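Side-chain contacts in geranyltranstransferase (Marinomonas sp. MED121, PDB 4F62), which probably joins isopentenyl diphosphate to allylic diphosphates to build prenyl chains, as a polyprenyl transferase: residues L52-A57 / G61-L66; I141-V146 / S188-A193; P201-K206 / S274-K279; Q268-I273 / P282-A287. All coordinates share one frame; numbering follows the deposited sequence.

Contact 1. Residues L52-A57 / G61-L66; sequences LTYASA and GDISSL
The first torsions of Ile63 and Tyr54 bring the two side chains together. CG1 of Ile63 is anti to its carbonyl carbon (chi1 -65°), which leaves CG2 anti to the backbone N, and both branches reach the tyrosine. The ring of Tyr54 is also swung beside its own backbone N (chi1 -71°). The contact belongs to the short turn between two consecutive helices of the all-helical isoprenoid synthase fold, where helix 48-60 ends and the chain turns into helix 65-86. CG2 of Ile63 lies at the edge of the ring, near its plane, 3.7 Å from CD1 of Tyr54. CD1 of Ile63 adds a second touch, 4.0 Å from the same ring atom. The two side chains cross at about a right angle. CG1 of Ile63 also rests 4.2 Å from CB of Ala57. With an alanine here in place of the isoleucine, a gap is likely to open beside this ring edge, and the methyl of Ala57 would be less well covered. The phenol end of Tyr54 is tied elsewhere: its OH hydrogen-bonds to Asp68 on helix 65-86. Arg15 of helix 5-23 touches both Tyr54 and Ile63. Ser64 stands at the N-cap of the second helix, but its OG bonds back to O of Asp62. The first helix closes at Gly61, whose N donates to O of Ala57 at 2.8 Å, with an N-H...O angle of 143°.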
loop_
_atom_site.group_PDB
_atom_site.type_symbol
_atom_site.label_atom_id
_atom_site.label_comp_id
_atom_site.label_asym_id
_atom_site.label_seq_id
_atom_site.Cartn_x
_atom_site.Cartn_y
_atom_site.Cartn_z
ATOM N N LEU A 52 -14.049 -1.574 16.238
ATOM C CA LEU A 52 -14.326 -2.981 15.957
ATOM C C LEU A 52 -13.097 -3.849 16.194
ATOM O O LEU A 52 -13.206 -4.960 16.705
ATOM C CB LEU A 52 -14.766 -3.162 14.501
ATOM C CG LEU A 52 -16.172 -2.672 14.152
ATOM C CD1 LEU A 52 -16.347 -2.701 12.636
ATOM C CD2 LEU A 52 -17.237 -3.530 14.845
ATOM N N THR A 53 -11.927 -3.349 15.805
ATOM C CA THR A 53 -10.683 -4.104 15.960
ATOM C C THR A 53 -10.382 -4.369 17.431
ATOM O O THR A 53 -10.094 -5.506 17.834
ATOM C CB THR A 53 -9.504 -3.356 15.321
ATOM O OG1 THR A 53 -9.860 -2.991 13.981
ATOM C CG2 THR A 53 -8.236 -4.238 15.285
ATOM N N TYR A 54 -10.459 -3.323 18.247
ATOM C CA TYR A 54 -10.170 -3.488 19.665
ATOM C C TYR A 54 -11.234 -4.355 20.328
ATOM O O TYR A 54 -10.919 -5.123 21.241
ATOM C CB TYR A 54 -10.099 -2.135 20.373
ATOM C CG TYR A 54 -8.885 -1.310 20.018
ATOM C CD1 TYR A 54 -7.601 -1.738 20.357
ATOM C CD2 TYR A 54 -9.017 -0.086 19.370
ATOM C CE1 TYR A 54 -6.477 -0.974 20.041
ATOM C CE2 TYR A 54 -7.898 0.689 19.053
ATOM C CZ TYR A 54 -6.637 0.246 19.393
ATOM O OH TYR A 54 -5.540 1.019 19.084
ATOM N N ALA A 55 -12.489 -4.212 19.885
ATOM C CA ALA A 55 -13.608 -4.967 20.482
ATOM C C ALA A 55 -13.461 -6.461 20.221
ATOM O O ALA A 55 -13.752 -7.288 21.083
ATOM C CB ALA A 55 -14.963 -4.473 19.942
ATOM N N SER A 56 -13.009 -6.809 19.023
ATOM C CA SER A 56 -12.835 -8.212 18.663
ATOM C C SER A 56 -11.661 -8.831 19.409
ATOM O O SER A 56 -11.751 -9.967 19.873
ATOM C CB SER A 56 -12.622 -8.356 17.157
ATOM O OG SER A 56 -13.736 -7.812 16.483
ATOM N N ALA A 57 -10.563 -8.087 19.522
ATOM C CA ALA A 57 -9.420 -8.554 20.312
ATOM C C ALA A 57 -9.856 -8.857 21.743
ATOM O O ALA A 57 -9.479 -9.880 22.313
ATOM C CB ALA A 57 -8.294 -7.526 20.309
ATOM N N GLY A 61 -9.351 -12.494 23.436
ATOM C CA GLY A 61 -8.129 -12.476 24.214
ATOM C C GLY A 61 -7.833 -11.096 24.763
ATOM O O GLY A 61 -8.698 -10.454 25.361
ATOM N N ASP A 62 -6.610 -10.629 24.545
ATOM C CA ASP A 62 -6.220 -9.325 25.051
ATOM C C ASP A 62 -5.726 -8.393 23.939
ATOM O O ASP A 62 -5.092 -8.835 22.982
ATOM C CB ASP A 62 -5.173 -9.500 26.145
ATOM C CG ASP A 62 -5.651 -10.438 27.257
ATOM O OD1 ASP A 62 -6.779 -10.236 27.769
ATOM O OD2 ASP A 62 -4.914 -11.387 27.596
ATOM N N ILE A 63 -6.059 -7.110 24.058
ATOM C CA ILE A 63 -5.552 -6.095 23.143
ATOM C C ILE A 63 -4.022 -6.083 23.215
ATOM O O ILE A 63 -3.443 -6.083 24.306
ATOM C CB ILE A 63 -6.110 -4.691 23.486
ATOM C CG1 ILE A 63 -7.630 -4.649 23.274
ATOM C CG2 ILE A 63 -5.430 -3.636 22.621
ATOM C CD1 ILE A 63 -8.331 -3.418 23.889
ATOM N N SER A 64 -3.376 -6.078 22.051
ATOM C CA SER A 64 -1.935 -6.261 21.955
ATOM C C SER A 64 -1.335 -5.226 21.024
ATOM O O SER A 64 -2.065 -4.459 20.406
ATOM C CB SER A 64 -1.621 -7.653 21.401
ATOM O OG SER A 64 -2.040 -8.649 22.309
ATOM N N SER A 65 -0.009 -5.222 20.911
ATOM C CA SER A 65 0.662 -4.261 20.044
ATOM C C SER A 65 0.195 -4.402 18.594
ATOM O O SER A 65 -0.019 -3.396 17.909
ATOM C CB SER A 65 2.189 -4.377 20.165
ATOM O OG SER A 65 2.639 -5.635 19.703
ATOM N N LEU A 66 -0.001 -5.639 18.131
ATOM C CA LEU A 66 -0.518 -5.841 16.773
ATOM C C LEU A 66 -1.998 -5.476 16.642
ATOM O O LEU A 66 -2.494 -5.309 15.529
ATOM C CB LEU A 66 -0.258 -7.267 16.242
ATOM C CG LEU A 66 1.215 -7.621 15.954
ATOM C CD1 LEU A 66 1.357 -9.064 15.478
ATOM C CD2 LEU A 66 1.802 -6.678 14.918
#

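Contact 2. Residues I141-V146 / S188-A193; sequences IQELVV and SVRMGA
The guanidinium of Arg190 takes the carboxylate of Glu143 at its edge, with CD of Glu143 in its plane. The grip is side-on, through NE and NH2, one nitrogen to each oxygen. NE reaches OE1 of Glu143 at 2.8 Å, and NH2 reaches OE2 of Glu143 at 2.9 Å. Both bonds are fairly straight, at 168° and 162°. The fit is less flat from the acid's side, because the two planes are 38° apart. OE1 is met from above the carboxylate plane, while OE2 is met on its syn side, also tilted from the plane. A bend in the arginine at chi3 turns NE toward the acid. OE2 of Glu143 has a second salt bridge, to Lys139, and NH1 of Arg190 has one to Asp208. The glutamate is therefore probably held as a charged carboxylate. A glutamine in place of Glu143 is likely to weaken this pairing and leave the charges of Arg190 and Lys139 less well balanced. Beside the polar pair, CG of Met191 packs 3.6 Å from CB of Glu143, and CE of Met191 lies 4.1 Å from CB of Leu144. This is a buried joint between antiparallel helices 134-148 and 170-194 of the all-helical isoprenoid synthase fold, their local axes 10.0 Å apart. Helices 65-86 and 108-126 pack on Leu144 and Met191, helix 201-226 meets Arg190, and Gln142 bonds to Ser127 of the second subunit.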
loop_
_atom_site.group_PDB
_atom_site.type_symbol
_atom_site.label_atom_id
_atom_site.label_comp_id
_atom_site.label_asym_id
_atom_site.label_seq_id
_atom_site.Cartn_x
_atom_site.Cartn_y
_atom_site.Cartn_z
ATOM N N ILE A 141 -1.137 -8.700 7.422
ATOM C CA ILE A 141 -0.888 -7.992 6.178
ATOM C C ILE A 141 -1.718 -8.614 5.058
ATOM O O ILE A 141 -2.341 -7.897 4.264
ATOM C CB ILE A 141 0.619 -7.993 5.845
ATOM C CG1 ILE A 141 1.327 -7.045 6.832
ATOM C CG2 ILE A 141 0.853 -7.572 4.393
ATOM C CD1 ILE A 141 2.854 -7.087 6.784
ATOM N N GLN A 142 -1.744 -9.947 5.012
ATOM C CA GLN A 142 -2.577 -10.653 4.034
ATOM C C GLN A 142 -4.042 -10.264 4.177
ATOM O O GLN A 142 -4.720 -10.024 3.175
ATOM C CB GLN A 142 -2.428 -12.165 4.176
ATOM C CG GLN A 142 -1.060 -12.670 3.769
ATOM C CD GLN A 142 -0.834 -14.110 4.186
ATOM O OE1 GLN A 142 -1.587 -14.652 4.991
ATOM N NE2 GLN A 142 0.212 -14.734 3.649
ATOM N N GLU A 143 -4.516 -10.199 5.423
ATOM C CA GLU A 143 -5.887 -9.794 5.717
ATOM C C GLU A 143 -6.161 -8.402 5.174
ATOM O O GLU A 143 -7.213 -8.155 4.571
ATOM C CB GLU A 143 -6.158 -9.801 7.231
ATOM C CG GLU A 143 -6.250 -11.192 7.870
ATOM C CD GLU A 143 -7.459 -12.000 7.409
ATOM O OE1 GLU A 143 -8.492 -11.401 7.024
ATOM O OE2 GLU A 143 -7.382 -13.250 7.435
ATOM N N LEU A 144 -5.221 -7.487 5.392
ATOM C CA LEU A 144 -5.428 -6.096 4.996
ATOM C C LEU A 144 -5.406 -5.986 3.475
ATOM O O LEU A 144 -6.195 -5.248 2.883
ATOM C CB LEU A 144 -4.359 -5.181 5.588
ATOM C CG LEU A 144 -4.590 -3.684 5.330
ATOM C CD1 LEU A 144 -5.856 -3.210 6.013
ATOM C CD2 LEU A 144 -3.386 -2.839 5.784
ATOM N N VAL A 145 -4.500 -6.731 2.850
ATOM C CA VAL A 145 -4.364 -6.722 1.398
ATOM C C VAL A 145 -5.661 -7.174 0.725
ATOM O O VAL A 145 -6.159 -6.527 -0.205
ATOM C CB VAL A 145 -3.196 -7.640 0.947
ATOM C CG1 VAL A 145 -3.427 -8.167 -0.471
ATOM C CG2 VAL A 145 -1.878 -6.887 1.031
ATOM N N VAL A 146 -6.217 -8.274 1.206
ATOM C CA VAL A 146 -7.384 -8.833 0.553
ATOM C C VAL A 146 -8.601 -7.916 0.742
ATOM O O VAL A 146 -9.478 -7.855 -0.126
ATOM C CB VAL A 146 -7.657 -10.289 1.014
ATOM C CG1 VAL A 146 -8.347 -10.317 2.349
ATOM C CG2 VAL A 146 -8.492 -11.007 -0.010
ATOM N N SER A 188 -11.496 -5.557 10.031
ATOM C CA SER A 188 -11.420 -5.017 11.391
ATOM C C SER A 188 -11.631 -6.093 12.456
ATOM O O SER A 188 -10.816 -6.235 13.371
ATOM C CB SER A 188 -12.433 -3.883 11.586
ATOM O OG SER A 188 -12.118 -2.782 10.752
ATOM N N VAL A 189 -12.723 -6.850 12.349
ATOM C CA VAL A 189 -12.982 -7.877 13.355
ATOM C C VAL A 189 -12.011 -9.054 13.206
ATOM O O VAL A 189 -11.546 -9.593 14.211
ATOM C CB VAL A 189 -14.472 -8.365 13.382
ATOM C CG1 VAL A 189 -15.435 -7.172 13.418
ATOM C CG2 VAL A 189 -14.773 -9.254 12.195
ATOM N N ARG A 190 -11.687 -9.439 11.966
ATOM C CA ARG A 190 -10.769 -10.560 11.747
ATOM C C ARG A 190 -9.367 -10.247 12.285
ATOM O O ARG A 190 -8.758 -11.041 13.029
ATOM C CB ARG A 190 -10.714 -10.961 10.254
ATOM C CG ARG A 190 -11.994 -11.615 9.715
ATOM C CD ARG A 190 -11.853 -11.966 8.217
ATOM N NE ARG A 190 -10.722 -12.869 7.977
ATOM C CZ ARG A 190 -10.768 -14.187 8.153
ATOM N NH1 ARG A 190 -11.895 -14.765 8.565
ATOM N NH2 ARG A 190 -9.695 -14.929 7.922
ATOM N N MET A 191 -8.849 -9.082 11.919
ATOM C CA MET A 191 -7.514 -8.693 12.362
ATOM C C MET A 191 -7.437 -8.457 13.864
ATOM O O MET A 191 -6.449 -8.810 14.490
ATOM C CB MET A 191 -7.016 -7.463 11.605
ATOM C CG MET A 191 -6.817 -7.718 10.101
ATOM S SD MET A 191 -6.519 -6.174 9.221
ATOM C CE MET A 191 -4.801 -5.861 9.651
ATOM N N GLY A 192 -8.479 -7.854 14.429
ATOM C CA GLY A 192 -8.545 -7.656 15.862
ATOM C C GLY A 192 -8.377 -8.962 16.609
ATOM O O GLY A 192 -7.510 -9.080 17.482
ATOM N N ALA A 193 -9.203 -9.944 16.253
ATOM C CA ALA A 193 -9.170 -11.269 16.878
ATOM C C ALA A 193 -7.828 -11.979 16.651
ATOM O O ALA A 193 -7.207 -12.501 17.591
ATOM C CB ALA A 193 -10.322 -12.107 16.339
#

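Contact 3. Residues P201-K206 / S274-K279; sequences PEQLAK and SEFGDK
One salt bridge joins the two segments: NZ of Lys206 donates to OE2 of Glu275 at 2.7 Å. It ties the first turns of helix 201-226 to the turn linking helices 249-273 and 281-291, near one end of this all-helical isoprenoid synthase fold. The two charged side chains come from opposite directions, and the ammonium meets the oxygen nearly along its C-O axis. The glutamate gets there with CG between the backbone N and the carbonyl carbon (chi1 65°), a crowded position, and a further bend at chi2. The lysine runs extended until chi4, where a bend (-57°) brings NZ to the acid. The bridge lies toward the protein surface, since Glu275 is exposed.

The second interaction is apolar. The ring of Phe276 presents its edge to the aliphatic parts of Gln203 and Lys206. The amide of Gln203 is used elsewhere, OE1 accepting from N of Lys200. Helix 48-60 adds to the packing, Val60 against Gln203 and Leu59 against Phe276. At the ring edge, near its plane, CD of Lys206 lies 3.9 Å from CE1 of Phe276, and CG of Gln203 lies 4.1 Å from CZ of Phe276.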
loop_
_atom_site.group_PDB
_atom_site.type_symbol
_atom_site.label_atom_id
_atom_site.label_comp_id
_atom_site.label_asym_id
_atom_site.label_seq_id
_atom_site.Cartn_x
_atom_site.Cartn_y
_atom_site.Cartn_z
ATOM N N PRO A 201 -10.551 -21.053 14.945
ATOM C CA PRO A 201 -11.229 -20.920 13.646
ATOM C C PRO A 201 -12.737 -20.712 13.781
ATOM O O PRO A 201 -13.324 -19.948 13.010
ATOM C CB PRO A 201 -10.947 -22.264 12.961
ATOM C CG PRO A 201 -9.719 -22.792 13.640
ATOM C CD PRO A 201 -9.838 -22.339 15.065
ATOM N N GLU A 202 -13.345 -21.396 14.746
ATOM C CA GLU A 202 -14.775 -21.275 14.998
ATOM C C GLU A 202 -15.170 -19.853 15.433
ATOM O O GLU A 202 -16.183 -19.320 14.981
ATOM C CB GLU A 202 -15.213 -22.321 16.031
ATOM C CG GLU A 202 -16.345 -21.884 16.949
ATOM C CD GLU A 202 -15.851 -21.424 18.315
ATOM O OE1 GLU A 202 -14.693 -21.750 18.671
ATOM O OE2 GLU A 202 -16.620 -20.741 19.033
ATOM N N GLN A 203 -14.369 -19.241 16.304
ATOM C CA GLN A 203 -14.615 -17.858 16.711
ATOM C C GLN A 203 -14.491 -16.909 15.526
ATOM O O GLN A 203 -15.237 -15.940 15.412
ATOM C CB GLN A 203 -13.636 -17.422 17.796
ATOM C CG GLN A 203 -13.715 -18.199 19.083
ATOM C CD GLN A 203 -12.527 -17.907 19.982
ATOM O OE1 GLN A 203 -11.473 -17.478 19.509
ATOM N NE2 GLN A 203 -12.691 -18.131 21.282
ATOM N N LEU A 204 -13.539 -17.188 14.639
ATOM C CA LEU A 204 -13.293 -16.319 13.495
ATOM C C LEU A 204 -14.451 -16.388 12.493
ATOM O O LEU A 204 -14.831 -15.383 11.887
ATOM C CB LEU A 204 -11.959 -16.689 12.837
ATOM C CG LEU A 204 -11.153 -15.619 12.099
ATOM C CD1 LEU A 204 -10.813 -14.457 13.014
ATOM C CD2 LEU A 204 -9.876 -16.249 11.524
ATOM N N ALA A 205 -15.021 -17.577 12.331
ATOM C CA ALA A 205 -16.188 -17.743 11.472
ATOM C C ALA A 205 -17.403 -16.944 11.977
ATOM O O ALA A 205 -18.136 -16.331 11.185
ATOM C CB ALA A 205 -16.534 -19.214 11.342
ATOM N N LYS A 206 -17.613 -16.951 13.293
ATOM C CA LYS A 206 -18.687 -16.164 13.896
ATOM C C LYS A 206 -18.451 -14.676 13.679
ATOM O O LYS A 206 -19.386 -13.931 13.378
ATOM C CB LYS A 206 -18.803 -16.467 15.393
ATOM C CG LYS A 206 -19.256 -17.881 15.723
ATOM C CD LYS A 206 -18.982 -18.194 17.190
ATOM C CE LYS A 206 -19.241 -19.656 17.514
ATOM N NZ LYS A 206 -20.640 -20.037 17.177
ATOM N N SER A 274 -23.563 -14.033 20.714
ATOM C CA SER A 274 -24.337 -14.187 21.943
ATOM C C SER A 274 -23.638 -15.105 22.947
ATOM O O SER A 274 -23.633 -14.829 24.147
ATOM C CB SER A 274 -25.757 -14.692 21.642
ATOM O OG SER A 274 -25.752 -16.001 21.088
ATOM N N GLU A 275 -23.033 -16.180 22.452
ATOM C CA GLU A 275 -22.420 -17.202 23.308
ATOM C C GLU A 275 -21.074 -16.806 23.931
ATOM O O GLU A 275 -20.355 -17.665 24.444
ATOM C CB GLU A 275 -22.262 -18.521 22.534
ATOM C CG GLU A 275 -21.298 -18.456 21.346
ATOM C CD GLU A 275 -21.914 -17.805 20.110
ATOM O OE1 GLU A 275 -22.579 -16.753 20.239
ATOM O OE2 GLU A 275 -21.742 -18.353 19.001
ATOM N N PHE A 276 -20.731 -15.521 23.895
ATOM C CA PHE A 276 -19.456 -15.064 24.450
ATOM C C PHE A 276 -19.606 -14.382 25.810
ATOM O O PHE A 276 -18.641 -14.256 26.559
ATOM C CB PHE A 276 -18.764 -14.113 23.481
ATOM C CG PHE A 276 -18.146 -14.791 22.290
ATOM C CD1 PHE A 276 -18.894 -15.053 21.153
ATOM C CD2 PHE A 276 -16.802 -15.145 22.300
ATOM C CE1 PHE A 276 -18.324 -15.666 20.052
ATOM C CE2 PHE A 276 -16.220 -15.758 21.201
ATOM C CZ PHE A 276 -16.984 -16.020 20.074
ATOM N N GLY A 277 -20.813 -13.932 26.122
ATOM C CA GLY A 277 -21.059 -13.295 27.404
ATOM C C GLY A 277 -20.630 -11.840 27.447
ATOM O O GLY A 277 -20.585 -11.166 26.412
ATOM N N ASP A 278 -20.311 -11.364 28.651
ATOM C CA ASP A 278 -19.990 -9.956 28.899
ATOM C C ASP A 278 -18.957 -9.364 27.931
ATOM O O ASP A 278 -19.049 -8.193 27.561
ATOM C CB ASP A 278 -19.513 -9.775 30.345
ATOM C CG ASP A 278 -20.631 -9.968 31.361
ATOM O OD1 ASP A 278 -21.722 -10.451 30.976
ATOM O OD2 ASP A 278 -20.408 -9.639 32.550
ATOM N N LYS A 279 -17.986 -10.177 27.524
ATOM C CA LYS A 279 -16.925 -9.734 26.622
ATOM C C LYS A 279 -17.450 -9.272 25.271
ATOM O O LYS A 279 -16.738 -8.606 24.529
ATOM C CB LYS A 279 -15.908 -10.857 26.388
ATOM C CG LYS A 279 -15.211 -11.348 27.640
ATOM C CD LYS A 279 -14.324 -12.547 27.326
ATOM C CE LYS A 279 -13.521 -12.984 28.548
ATOM N NZ LYS A 279 -12.524 -11.954 28.967
#

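Contact 4. Residues Q268-I273 / P282-A287; sequences QAIAQI and PLTDLA
Apolar packing between two antiparallel helices makes this contact, in a helical hairpin at the C-terminal end of the isoprenoid synthase fold. Helix 249-273 runs up to the turn, and helix 281-291 returns beside it. The local axes are 10.0 Å apart and 178° from parallel. Two isoleucine ends do most of the touching. CD1 of Ile270 reaches between two side chains one turn apart. It lies 3.8 Å from CB of Ala287 and 3.9 Å from CG2 of Thr284. The chain of Ile270 crosses that of Thr284 at about a right angle. CG2 of the threonine faces this neighbour because its OG1 is turned beside the backbone N (chi1 -59°) and accounted for by a hydrogen bond with O of Ser280.

Helix 201-226 backs the hairpin: Ile214 touches both Ala269 and Ala287, and Tyr210 OH bonds to O of Leu283. Helix 48-60 packs on the same leucine through Ala55 and Leu59. Ile273, the other isoleucine, holds CG1 between its backbone N and carbonyl carbon (chi1 63°) and extends beyond it. Its CD1 ends 3.6 Å from CB of Leu283 and 3.7 Å from OG1 of Thr284.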
loop_
_atom_site.group_PDB
_atom_site.type_symbol
_atom_site.label_atom_id
_atom_site.label_comp_id
_atom_site.label_asym_id
_atom_site.label_seq_id
_atom_site.Cartn_x
_atom_site.Cartn_y
_atom_site.Cartn_z
ATOM N N GLN A 268 -29.049 -11.206 13.228
ATOM C CA GLN A 268 -28.056 -12.190 12.836
ATOM C C GLN A 268 -26.699 -11.852 13.432
ATOM O O GLN A 268 -25.975 -12.742 13.881
ATOM C CB GLN A 268 -27.915 -12.238 11.316
ATOM C CG GLN A 268 -28.983 -13.050 10.613
ATOM C CD GLN A 268 -28.678 -13.196 9.136
ATOM O OE1 GLN A 268 -28.096 -12.297 8.520
ATOM N NE2 GLN A 268 -29.045 -14.336 8.564
ATOM N N ALA A 269 -26.352 -10.565 13.414
ATOM C CA ALA A 269 -25.058 -10.121 13.921
ATOM C C ALA A 269 -24.935 -10.463 15.400
ATOM O O ALA A 269 -23.938 -11.050 15.830
ATOM C CB ALA A 269 -24.876 -8.632 13.697
ATOM N N ILE A 270 -25.967 -10.120 16.166
ATOM C CA ILE A 270 -25.961 -10.342 17.605
ATOM C C ILE A 270 -25.952 -11.835 17.929
ATOM O O ILE A 270 -25.250 -12.274 18.851
ATOM C CB ILE A 270 -27.163 -9.656 18.289
ATOM C CG1 ILE A 270 -27.158 -8.154 17.992
ATOM C CG2 ILE A 270 -27.138 -9.896 19.785
ATOM C CD1 ILE A 270 -25.801 -7.492 18.182
ATOM N N ALA A 271 -26.713 -12.615 17.160
ATOM C CA ALA A 271 -26.774 -14.062 17.371
ATOM C C ALA A 271 -25.409 -14.741 17.246
ATOM O O ALA A 271 -25.151 -15.747 17.905
ATOM C CB ALA A 271 -27.773 -14.711 16.423
ATOM N N GLN A 272 -24.545 -14.192 16.397
ATOM C CA GLN A 272 -23.219 -14.760 16.175
ATOM C C GLN A 272 -22.304 -14.636 17.394
ATOM O O GLN A 272 -21.372 -15.425 17.560
ATOM C CB GLN A 272 -22.555 -14.098 14.957
ATOM C CG GLN A 272 -23.216 -14.450 13.628
ATOM C CD GLN A 272 -23.075 -15.929 13.310
ATOM O OE1 GLN A 272 -22.170 -16.597 13.816
ATOM N NE2 GLN A 272 -23.969 -16.449 12.476
ATOM N N ILE A 273 -22.555 -13.641 18.239
ATOM C CA ILE A 273 -21.657 -13.374 19.366
ATOM C C ILE A 273 -22.344 -13.506 20.721
ATOM O O ILE A 273 -21.772 -13.145 21.750
ATOM C CB ILE A 273 -21.010 -11.972 19.261
ATOM C CG1 ILE A 273 -22.083 -10.886 19.336
ATOM C CG2 ILE A 273 -20.204 -11.838 17.973
ATOM C CD1 ILE A 273 -21.528 -9.488 19.233
ATOM N N PRO A 282 -19.166 -4.770 23.861
ATOM C CA PRO A 282 -18.743 -3.730 22.917
ATOM C C PRO A 282 -19.195 -4.020 21.486
ATOM O O PRO A 282 -19.713 -3.120 20.816
ATOM C CB PRO A 282 -17.215 -3.786 23.017
ATOM C CG PRO A 282 -16.977 -4.153 24.454
ATOM C CD PRO A 282 -18.053 -5.169 24.753
ATOM N N LEU A 283 -19.011 -5.255 21.028
ATOM C CA LEU A 283 -19.448 -5.629 19.686
ATOM C C LEU A 283 -20.965 -5.539 19.562
ATOM O O LEU A 283 -21.490 -5.205 18.504
ATOM C CB LEU A 283 -18.961 -7.035 19.319
ATOM C CG LEU A 283 -17.502 -7.194 18.894
ATOM C CD1 LEU A 283 -17.192 -8.660 18.600
ATOM C CD2 LEU A 283 -17.215 -6.339 17.677
ATOM N N THR A 284 -21.675 -5.827 20.642
ATOM C CA THR A 284 -23.119 -5.691 20.607
ATOM C C THR A 284 -23.488 -4.211 20.538
ATOM O O THR A 284 -24.296 -3.799 19.694
ATOM C CB THR A 284 -23.756 -6.343 21.837
ATOM O OG1 THR A 284 -23.404 -7.734 21.862
ATOM C CG2 THR A 284 -25.275 -6.189 21.796
ATOM N N ASP A 285 -22.885 -3.411 21.417
ATOM C CA ASP A 285 -23.128 -1.968 21.424
ATOM C C ASP A 285 -22.750 -1.332 20.083
ATOM O O ASP A 285 -23.494 -0.504 19.556
ATOM C CB ASP A 285 -22.358 -1.286 22.556
ATOM C CG ASP A 285 -22.870 -1.671 23.926
ATOM O OD1 ASP A 285 -23.998 -2.193 24.019
ATOM O OD2 ASP A 285 -22.143 -1.434 24.912
ATOM N N LEU A 286 -21.600 -1.726 19.540
ATOM C CA LEU A 286 -21.121 -1.212 18.247
ATOM C C LEU A 286 -22.042 -1.569 17.092
ATOM O O LEU A 286 -22.103 -0.844 16.093
ATOM C CB LEU A 286 -19.710 -1.722 17.917
ATOM C CG LEU A 286 -18.542 -1.017 18.618
ATOM C CD1 LEU A 286 -17.223 -1.711 18.307
ATOM C CD2 LEU A 286 -18.482 0.440 18.192
ATOM N N ALA A 287 -22.738 -2.695 17.209
ATOM C CA ALA A 287 -23.668 -3.098 16.161
ATOM C C ALA A 287 -24.757 -2.030 16.042
ATOM O O ALA A 287 -25.016 -1.505 14.950
ATOM C CB ALA A 287 -24.279 -4.456 16.470
#

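Contacts 2 and 4 are buried antiparallel helix pairs. Contacts 1 and 3 are only partly buried, and each brings a helix against a turn. Chemistry does not simply follow depth. Contact 2, closest to the centre of the chain, pairs charges in the interior, whereas the salt bridge of contact 3 lies near the surface. Contact 4 is apolar, and contact 1 adds one backbone bond to its apolar packing. Helix 201-226 serves contact 3 directly and packs against both contacts 2 and 4. Helix 48-60 carries contact 1 and touches the other three. Contact 4 pairs the two arms of the C-terminal hairpin, and contact 3 ties the turn between them to helix 201-226, their centres about 10 Å apart.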